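Long-range contact in geranyltranstransferase (Roseobacter denitrificans, PDB 4LLS), which probably condenses isopentenyl diphosphate with allylic diphosphates, using divalent metal ions, to build the longer prenyl diphosphates needed for carotenoids and other isoprenoids: residues Ala222-Ala233 / Leu281-Tyr292. Numbering follows the deposited sequence.
Sequences ALKRYAQALGLA and LIDEACDSLATY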
# COMPACT_ATOMS: atom_id res chain seq x y z
N ALA A 222 8.13 -26.68 -0.43
CA ALA A 222 9.56 -26.75 -0.23
C ALA A 222 10.14 -25.34 -0.13
O ALA A 222 10.96 -25.07 0.75
CB ALA A 222 10.23 -27.52 -1.37
N LEU A 223 9.68 -24.45 -1.00
CA LEU A 223 10.21 -23.09 -0.97
C LEU A 223 9.71 -22.31 0.25
O LEU A 223 10.42 -21.45 0.77
CB LEU A 223 9.93 -22.33 -2.23
CG LEU A 223 10.76 -22.82 -3.44
CD1 LEU A 223 10.21 -22.28 -4.73
CD2 LEU A 223 12.19 -22.40 -3.24
N LYS A 224 8.52 -22.64 0.72
CA LYS A 224 8.03 -22.05 1.96
C LYS A 224 8.93 -22.47 3.14
O LYS A 224 9.29 -21.64 3.97
CB LYS A 224 6.57 -22.41 2.18
CG LYS A 224 5.97 -21.72 3.39
CD LYS A 224 4.49 -22.09 3.56
CE LYS A 224 3.86 -21.32 4.70
NZ LYS A 224 2.37 -21.29 4.58
N ARG A 225 9.27 -23.75 3.23
CA ARG A 225 10.16 -24.23 4.29
C ARG A 225 11.54 -23.60 4.19
O ARG A 225 12.12 -23.17 5.19
CB ARG A 225 10.30 -25.74 4.28
CG ARG A 225 9.31 -26.47 5.16
CD ARG A 225 9.66 -27.94 5.25
NE ARG A 225 9.60 -28.60 3.96
CZ ARG A 225 8.46 -28.95 3.36
NH1 ARG A 225 7.30 -28.72 3.97
NH2 ARG A 225 8.49 -29.52 2.17
N TYR A 226 12.07 -23.58 2.98
CA TYR A 226 13.33 -22.88 2.72
C TYR A 226 13.30 -21.47 3.28
O TYR A 226 14.22 -21.02 3.97
CB TYR A 226 13.63 -22.87 1.22
CG TYR A 226 14.73 -21.95 0.76
CD1 TYR A 226 16.06 -22.29 0.92
CD2 TYR A 226 14.42 -20.75 0.12
CE1 TYR A 226 17.07 -21.50 0.42
CE2 TYR A 226 15.42 -19.92 -0.36
CZ TYR A 226 16.75 -20.30 -0.19
OH TYR A 226 17.74 -19.47 -0.72
N ALA A 227 12.25 -20.75 2.95
CA ALA A 227 12.15 -19.37 3.31
C ALA A 227 11.97 -19.17 4.81
O ALA A 227 12.42 -18.15 5.33
CB ALA A 227 11.00 -18.71 2.58
N GLN A 228 11.33 -20.10 5.49
CA GLN A 228 11.19 -20.00 6.96
C GLN A 228 12.57 -20.00 7.63
O GLN A 228 12.93 -19.07 8.38
CB GLN A 228 10.31 -21.14 7.50
CG GLN A 228 8.85 -20.97 7.13
CD GLN A 228 7.97 -22.20 7.37
OE1 GLN A 228 8.46 -23.33 7.42
NE2 GLN A 228 6.65 -21.98 7.44
N ALA A 229 13.42 -20.91 7.19
CA ALA A 229 14.79 -20.96 7.71
C ALA A 229 15.59 -19.74 7.26
O ALA A 229 16.37 -19.15 8.02
CB ALA A 229 15.48 -22.20 7.24
N LEU A 230 15.53 -19.45 5.96
CA LEU A 230 16.28 -18.34 5.42
C LEU A 230 15.95 -17.03 6.12
O LEU A 230 16.83 -16.21 6.40
CB LEU A 230 16.05 -18.23 3.90
CG LEU A 230 16.96 -17.23 3.18
CD1 LEU A 230 18.33 -17.85 2.98
CD2 LEU A 230 16.39 -16.82 1.82
N GLY A 231 14.68 -16.77 6.30
CA GLY A 231 14.27 -15.50 6.90
C GLY A 231 14.78 -15.38 8.32
O GLY A 231 15.12 -14.29 8.75
N LEU A 232 14.72 -16.47 9.08
CA LEU A 232 15.19 -16.40 10.47
C LEU A 232 16.69 -16.20 10.47
O LEU A 232 17.22 -15.38 11.22
CB LEU A 232 14.81 -17.67 11.22
CG LEU A 232 15.27 -17.70 12.67
CD1 LEU A 232 14.80 -16.50 13.46
CD2 LEU A 232 14.74 -19.00 13.29
N ALA A 233 17.41 -16.92 9.61
CA ALA A 233 18.86 -16.71 9.51
C ALA A 233 19.16 -15.25 9.15
O ALA A 233 20.08 -14.63 9.70
CB ALA A 233 19.46 -17.63 8.45
N LEU A 281 20.71 -22.89 10.60
CA LEU A 281 19.60 -22.55 9.72
C LEU A 281 20.01 -22.57 8.25
O LEU A 281 19.17 -22.94 7.41
CB LEU A 281 19.03 -21.19 10.11
CG LEU A 281 18.20 -21.22 11.39
CD1 LEU A 281 18.08 -19.83 11.99
CD2 LEU A 281 16.81 -21.80 11.16
N ILE A 282 21.28 -22.30 7.95
CA ILE A 282 21.82 -22.55 6.60
C ILE A 282 21.55 -24.00 6.22
O ILE A 282 21.07 -24.29 5.11
CB ILE A 282 23.34 -22.31 6.48
CG1 ILE A 282 23.67 -20.84 6.69
CG2 ILE A 282 23.88 -22.76 5.12
CD1 ILE A 282 25.16 -20.55 6.66
N ASP A 283 21.85 -24.92 7.13
CA ASP A 283 21.71 -26.33 6.81
C ASP A 283 20.26 -26.67 6.60
O ASP A 283 19.92 -27.44 5.72
CB ASP A 283 22.34 -27.20 7.93
CG ASP A 283 23.86 -27.15 7.93
OD1 ASP A 283 24.46 -26.54 7.03
OD2 ASP A 283 24.47 -27.65 8.90
N GLU A 284 19.38 -26.13 7.45
CA GLU A 284 17.95 -26.35 7.35
C GLU A 284 17.41 -25.84 6.04
O GLU A 284 16.67 -26.53 5.33
CB GLU A 284 17.20 -25.72 8.52
CG GLU A 284 17.49 -26.43 9.83
CD GLU A 284 16.78 -25.78 11.01
OE1 GLU A 284 15.60 -25.35 10.87
OE2 GLU A 284 17.41 -25.69 12.09
N ALA A 285 17.86 -24.65 5.67
CA ALA A 285 17.45 -24.06 4.39
C ALA A 285 17.90 -24.90 3.22
O ALA A 285 17.09 -25.23 2.32
CB ALA A 285 18.03 -22.66 4.26
N CYS A 286 19.16 -25.32 3.24
CA CYS A 286 19.67 -26.15 2.15
C CYS A 286 18.96 -27.50 2.08
O CYS A 286 18.56 -27.96 1.00
CB CYS A 286 21.18 -26.32 2.25
SG CYS A 286 22.02 -24.76 1.91
N ASP A 287 18.69 -28.11 3.23
CA ASP A 287 17.98 -29.37 3.26
C ASP A 287 16.59 -29.28 2.62
O ASP A 287 16.10 -30.24 2.02
CB ASP A 287 17.83 -29.87 4.70
CG ASP A 287 19.15 -30.41 5.28
OD1 ASP A 287 20.13 -30.59 4.54
OD2 ASP A 287 19.19 -30.65 6.50
N SER A 288 15.92 -28.14 2.81
CA SER A 288 14.57 -27.92 2.31
C SER A 288 14.53 -27.91 0.78
O SER A 288 13.47 -28.09 0.21
CB SER A 288 14.06 -26.57 2.81
OG SER A 288 13.87 -26.55 4.21
N LEU A 289 15.69 -27.75 0.14
CA LEU A 289 15.78 -27.71 -1.31
C LEU A 289 16.10 -29.08 -1.92
O LEU A 289 16.29 -29.15 -3.13
CB LEU A 289 16.78 -26.66 -1.79
CG LEU A 289 16.53 -25.20 -1.34
CD1 LEU A 289 17.73 -24.37 -1.61
CD2 LEU A 289 15.30 -24.65 -2.03
N ALA A 290 16.20 -30.11 -1.10
CA ALA A 290 16.69 -31.43 -1.60
C ALA A 290 15.89 -31.92 -2.78
O ALA A 290 16.45 -32.49 -3.74
CB ALA A 290 16.71 -32.47 -0.50
N THR A 291 14.59 -31.64 -2.78
CA THR A 291 13.72 -32.16 -3.83
C THR A 291 13.96 -31.49 -5.18
O THR A 291 13.51 -32.01 -6.19
CB THR A 291 12.23 -32.11 -3.46
OG1 THR A 291 11.85 -30.76 -3.18
CG2 THR A 291 11.96 -33.01 -2.28
N TYR A 292 14.66 -30.34 -5.22
CA TYR A 292 14.98 -29.62 -6.44
C TYR A 292 16.31 -30.10 -7.03
O TYR A 292 16.66 -29.76 -8.16
CB TYR A 292 15.05 -28.11 -6.21
CG TYR A 292 13.71 -27.47 -6.05
CD1 TYR A 292 12.82 -27.36 -7.12
CD2 TYR A 292 13.33 -26.94 -4.81
CE1 TYR A 292 11.59 -26.75 -6.95
CE2 TYR A 292 12.11 -26.33 -4.64
CZ TYR A 292 11.25 -26.23 -5.70
OH TYR A 292 10.03 -25.61 -5.58
O HOH W 1 8.33 -25.24 -3.45
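Glu284 O takes two bonds, from Ser288 N and, at 3.0 Å, from Ser288 OG, and the donors arrive from opposite faces of its carbonyl plane. With OG turned back beside its own backbone N (chi1 -67°) to make this bond, the serine presents its CB to the other helix, 3.6 Å from Tyr226 N. The two backbones are close here: the axes of 222-233 and 281-288 approach to 8.0 Å, running antiparallel at 167°, and the nearest CA atoms, of Tyr226 and Ala285, are 4.6 Å apart. Small side chains meet next along the seam, Ala229 CB against Ala285 CB, and beyond them Ala233 CB meets Leu281 CB. At that end Leu281 CD1 lies 3.6 Å from Leu232 CG, the two side chains crossing at about a right angle. Tyr226, its CG anti to the backbone N (chi1 168°), fills the flank of the central crossing with its ring: Ala285 O is at the ring edge, in plane, 3.4 Å from CD1, while Leu289 CD2 makes an off-centre CH-pi contact. At the other end, beyond the helix, Tyr292 swings back across Leu223, with OH 3.4 Å from Leu223 CD1, and one water accepts from Leu223 N and also hydrogen-bonds Tyr292 OH. Two polar ends are tied outside the pair, Tyr226 OH to Leu299 O and Glu284 OE2 to Arg277 in a salt bridge. The contact thus joins neighbouring helices of the mainly helical prenyl synthase fold, where the side chain of Leu230 is about 10 Å from the bound isopentenyl diphosphate; helices 65-76 and 297-308 pack on Tyr226 and Leu230, and helix 190-215 on Leu223 and Ala227.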